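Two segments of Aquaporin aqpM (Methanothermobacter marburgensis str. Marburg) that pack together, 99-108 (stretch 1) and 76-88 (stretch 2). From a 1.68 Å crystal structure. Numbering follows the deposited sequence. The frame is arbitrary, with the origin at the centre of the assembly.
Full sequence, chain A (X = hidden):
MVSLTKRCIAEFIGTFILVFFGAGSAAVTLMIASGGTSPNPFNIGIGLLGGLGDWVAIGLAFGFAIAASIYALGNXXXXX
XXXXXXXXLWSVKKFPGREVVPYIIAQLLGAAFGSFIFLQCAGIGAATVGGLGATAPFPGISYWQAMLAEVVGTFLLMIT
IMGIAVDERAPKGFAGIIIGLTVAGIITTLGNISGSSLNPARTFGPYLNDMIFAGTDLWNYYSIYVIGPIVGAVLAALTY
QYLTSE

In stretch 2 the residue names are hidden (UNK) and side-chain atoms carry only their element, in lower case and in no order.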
# COMPACT_ATOMS: atom_id res chain seq x y z
N GLU A 99 -27.68 -9.57 -21.40
CA GLU A 99 -27.54 -8.77 -20.19
C GLU A 99 -26.48 -7.67 -20.31
O GLU A 99 -26.27 -6.90 -19.37
CB GLU A 99 -27.20 -9.67 -18.99
CG GLU A 99 -28.14 -10.84 -18.82
CD GLU A 99 -27.93 -11.58 -17.51
OE1 GLU A 99 -26.77 -11.68 -17.06
OE2 GLU A 99 -28.93 -12.06 -16.93
N VAL A 100 -25.82 -7.60 -21.45
CA VAL A 100 -24.78 -6.58 -21.67
C VAL A 100 -25.33 -5.16 -21.57
O VAL A 100 -24.80 -4.34 -20.81
CB VAL A 100 -24.09 -6.77 -23.04
CG1 VAL A 100 -23.23 -5.55 -23.37
CG2 VAL A 100 -23.23 -8.03 -23.01
N VAL A 101 -26.37 -4.85 -22.33
CA VAL A 101 -26.94 -3.51 -22.29
C VAL A 101 -27.49 -3.15 -20.90
O VAL A 101 -27.27 -2.04 -20.42
CB VAL A 101 -28.04 -3.32 -23.36
CG1 VAL A 101 -28.69 -1.96 -23.21
CG2 VAL A 101 -27.42 -3.46 -24.75
N PRO A 102 -28.21 -4.07 -20.25
CA PRO A 102 -28.75 -3.77 -18.92
C PRO A 102 -27.62 -3.40 -17.94
O PRO A 102 -27.74 -2.43 -17.20
CB PRO A 102 -29.44 -5.07 -18.53
CG PRO A 102 -29.97 -5.55 -19.85
CD PRO A 102 -28.80 -5.31 -20.78
N TYR A 103 -26.54 -4.17 -17.96
CA TYR A 103 -25.41 -3.88 -17.07
C TYR A 103 -24.76 -2.54 -17.39
O TYR A 103 -24.47 -1.76 -16.49
CB TYR A 103 -24.35 -4.99 -17.16
CG TYR A 103 -24.46 -6.06 -16.11
CD1 TYR A 103 -23.32 -6.62 -15.54
CD2 TYR A 103 -25.70 -6.54 -15.69
CE1 TYR A 103 -23.40 -7.64 -14.59
CE2 TYR A 103 -25.80 -7.56 -14.74
CZ TYR A 103 -24.65 -8.10 -14.20
OH TYR A 103 -24.73 -9.11 -13.27
N ILE A 104 -24.52 -2.28 -18.67
CA ILE A 104 -23.88 -1.02 -19.06
C ILE A 104 -24.72 0.19 -18.67
O ILE A 104 -24.18 1.20 -18.21
CB ILE A 104 -23.58 -1.00 -20.58
CG1 ILE A 104 -22.52 -2.07 -20.91
CG2 ILE A 104 -23.07 0.38 -21.01
CD1 ILE A 104 -22.08 -2.10 -22.36
N ILE A 105 -26.03 0.11 -18.85
CA ILE A 105 -26.89 1.23 -18.48
C ILE A 105 -26.79 1.48 -16.98
O ILE A 105 -26.68 2.62 -16.54
CB ILE A 105 -28.36 0.97 -18.87
CG1 ILE A 105 -28.50 1.01 -20.39
CG2 ILE A 105 -29.27 2.02 -18.23
CD1 ILE A 105 -29.91 0.72 -20.90
N ALA A 106 -26.82 0.40 -16.20
CA ALA A 106 -26.72 0.52 -14.74
C ALA A 106 -25.39 1.15 -14.35
O ALA A 106 -25.34 1.97 -13.43
CB ALA A 106 -26.85 -0.86 -14.09
N GLN A 107 -24.33 0.78 -15.05
CA GLN A 107 -22.99 1.30 -14.78
C GLN A 107 -22.90 2.79 -15.12
O GLN A 107 -22.37 3.58 -14.34
CB GLN A 107 -21.95 0.50 -15.57
CG GLN A 107 -21.86 -0.97 -15.17
CD GLN A 107 -21.22 -1.85 -16.24
OE1 GLN A 107 -20.90 -1.37 -17.33
NE2 GLN A 107 -21.04 -3.12 -15.93
N LEU A 108 -23.43 3.18 -16.28
CA LEU A 108 -23.41 4.58 -16.68
C LEU A 108 -24.18 5.45 -15.68
O LEU A 108 -23.74 6.53 -15.30
CB LEU A 108 -24.00 4.74 -18.08
CG LEU A 108 -23.19 4.13 -19.23
CD1 LEU A 108 -24.01 4.17 -20.52
CD2 LEU A 108 -21.88 4.88 -19.40
N UNK A 76 -22.96 -11.16 -6.04
CA UNK A 76 -24.30 -10.74 -6.41
C UNK A 76 -24.41 -10.56 -7.92
O UNK A 76 -25.14 -11.30 -8.59
c UNK A 76 -24.73 -9.68 -4.17
c UNK A 76 -24.98 -8.44 -3.34
c UNK A 76 -24.69 -9.43 -5.68
c UNK A 76 -26.05 -8.94 -6.16
N UNK A 77 -23.67 -9.60 -8.47
CA UNK A 77 -23.72 -9.32 -9.90
C UNK A 77 -22.47 -9.71 -10.66
O UNK A 77 -22.47 -9.73 -11.90
o UNK A 77 -22.85 -7.07 -9.72
c UNK A 77 -23.98 -7.83 -10.13
N UNK A 78 -21.40 -9.99 -9.93
CA UNK A 78 -20.13 -10.32 -10.56
C UNK A 78 -19.25 -9.08 -10.46
O UNK A 78 -18.05 -9.13 -10.74
N UNK A 79 -19.87 -7.98 -10.06
CA UNK A 79 -19.22 -6.68 -9.90
C UNK A 79 -18.31 -6.27 -11.06
O UNK A 79 -17.10 -6.11 -10.89
c UNK A 79 -18.43 -6.64 -8.58
s UNK A 79 -17.94 -4.98 -8.05
N UNK A 80 -18.90 -6.12 -12.24
CA UNK A 80 -18.14 -5.71 -13.43
C UNK A 80 -17.79 -4.23 -13.30
O UNK A 80 -16.64 -3.83 -13.54
n UNK A 80 -19.85 -9.44 -15.00
n UNK A 80 -20.02 -7.64 -16.16
c UNK A 80 -18.97 -5.88 -14.70
c UNK A 80 -19.27 -8.43 -14.27
c UNK A 80 -19.38 -7.29 -15.00
c UNK A 80 -20.29 -8.94 -16.14
N UNK A 81 -18.80 -3.43 -12.94
CA UNK A 81 -18.71 -1.98 -12.77
C UNK A 81 -17.83 -1.28 -13.80
O UNK A 81 -17.19 -0.26 -13.52
c UNK A 81 -16.28 -1.72 -9.69
c UNK A 81 -16.84 -2.14 -11.05
c UNK A 81 -18.25 -1.61 -11.33
c UNK A 81 -19.25 -2.18 -10.32
N UNK A 82 -17.84 -1.83 -15.02
CA UNK A 82 -17.02 -1.32 -16.12
C UNK A 82 -17.56 -1.90 -17.44
O UNK A 82 -17.51 -3.10 -17.65
o UNK A 82 -15.02 -0.84 -18.03
n UNK A 82 -13.34 -1.21 -16.58
c UNK A 82 -15.58 -1.79 -15.91
c UNK A 82 -14.62 -1.24 -16.93
N UNK A 83 -18.08 -1.04 -18.33
CA UNK A 83 -18.61 -1.52 -19.61
C UNK A 83 -17.60 -2.34 -20.42
O UNK A 83 -17.97 -3.28 -21.12
c UNK A 83 -19.44 0.65 -19.18
c UNK A 83 -19.01 -0.23 -20.32
c UNK A 83 -18.36 0.40 -18.15
N UNK A 84 -16.32 -1.97 -20.32
CA UNK A 84 -15.28 -2.69 -21.05
C UNK A 84 -15.10 -4.12 -20.52
O UNK A 84 -14.77 -5.03 -21.28
c UNK A 84 -13.96 -1.92 -20.97
N UNK A 85 -15.30 -4.31 -19.21
CA UNK A 85 -15.17 -5.63 -18.62
C UNK A 85 -16.36 -6.49 -19.05
O UNK A 85 -16.21 -7.65 -19.42
c UNK A 85 -13.81 -4.90 -16.64
c UNK A 85 -15.12 -5.56 -17.07
c UNK A 85 -15.23 -6.96 -16.47
N UNK A 86 -17.55 -5.90 -19.01
CA UNK A 86 -18.77 -6.60 -19.41
C UNK A 86 -18.64 -7.07 -20.86
O UNK A 86 -18.95 -8.22 -21.17
o UNK A 86 -20.15 -5.27 -17.91
c UNK A 86 -21.28 -6.39 -19.72
c UNK A 86 -20.00 -5.67 -19.27
N UNK A 87 -18.17 -6.18 -21.73
CA UNK A 87 -18.00 -6.52 -23.14
C UNK A 87 -16.87 -7.54 -23.32
O UNK A 87 -16.97 -8.45 -24.14
c UNK A 87 -17.30 -5.61 -25.40
c UNK A 87 -18.81 -3.01 -24.64
c UNK A 87 -18.99 -4.37 -23.99
c UNK A 87 -17.72 -5.24 -23.98
N UNK A 88 -15.80 -7.38 -22.54
CA UNK A 88 -14.69 -8.32 -22.62
C UNK A 88 -15.13 -9.73 -22.28
O UNK A 88 -14.77 -10.69 -22.97

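Position 76 carries four carbons, forked at the first with one arm two carbons long, and touches nothing on stretch 1. This is isoleucine; I76 is buried, and the end of its side chain leads away.

Position 77 has one carbon followed by one oxygen; its backbone O accepts a hydrogen bond from Y103 OH at 2.7 Å, and its CB lies 3.5 Å from the same Y103 OH. This is serine, S77. The hydroxyl serves the loop itself: the backbone N of position 79 donates to S77 OG at 3.1 Å.

Position 78 has no side-chain atoms and is glycine. Its phi of 102° would jam a CB against the carbonyl O of S77, so the turn itself calls for G78.

Position 79 shows one carbon and then a sulfur, with no contact to stretch 1: cysteine. C79 points away from stretch 1 and is buried.

Position 80 bears one carbon and a five-membered ring of three carbons and two nitrogens. The edge of Y103 approaches the face of this ring, with centroids 5.0 Å apart and planes at 62°, and one ring nitrogen lies 3.5 Å from Y103 CD1. This is histidine. A flat ring with a polar edge suits this place, for H80 ND1 also hydrogen-bonds the side-chain oxygen of position 86.

Position 81 again has four carbons forked at the first, one arm two carbons long; its backbone N lies 3.7 Å from Q107 NE2. It is isoleucine, and I81 points its side chain away.

Position 82 has two carbons, the second carrying one oxygen and one nitrogen; its backbone C lies 3.4 Å from Q107 OE1. This is asparagine. N82 sits just before the helix, where its OD1 accepts from the backbone N of position 84 at 2.9 Å, capping a first-turn amide that lacks a helical carbonyl partner.

Position 83 has three carbons closing a ring onto the backbone N. That N lies 3.0 Å from Q107 OE1, and the CB packs 4.0 Å from I104 CG1. This is proline: P83 N has no hydrogen to give, so its approach is a contact without a hydrogen bond, and a first helical turn tolerates proline well.

Position 84 has a single carbon, alanine; A84 points away. Position 85 has one carbon carrying two more and does not touch stretch 1: valine, the buried V85.

Position 86 has one carbon bearing an oxygen and a carbon. The oxygen accepts from Q107 NE2 at 3.1 Å, while the terminal carbon rests 4.0 Å from V100 CA. This is threonine, whose polar and apolar branches are both used; T86 OG1 also pairs with H80 ND1 at 2.9 Å.

Position 87 has four carbons with the same fork, and the end of the longer arm meets I104 CD1 at 4.1 Å: isoleucine, I87. Position 88, with no side chain, is glycine, and a CB on G88 would be crowded by A84 O.

The two helices run nearly antiparallel, at 169°, with axes 9.6 Å apart at closest approach. V100 and I104 supply apolar packing against P83, T86 and I87. Y103 OH binds the loop through S77 O, and Q107, which also touches the loop, hydrogen-bonds the helix through T86 OG1; H80 ND1, bonded to that same oxygen, joins loop to helix.

Stretch 2 (76-88) ISGCHINPAVTIG
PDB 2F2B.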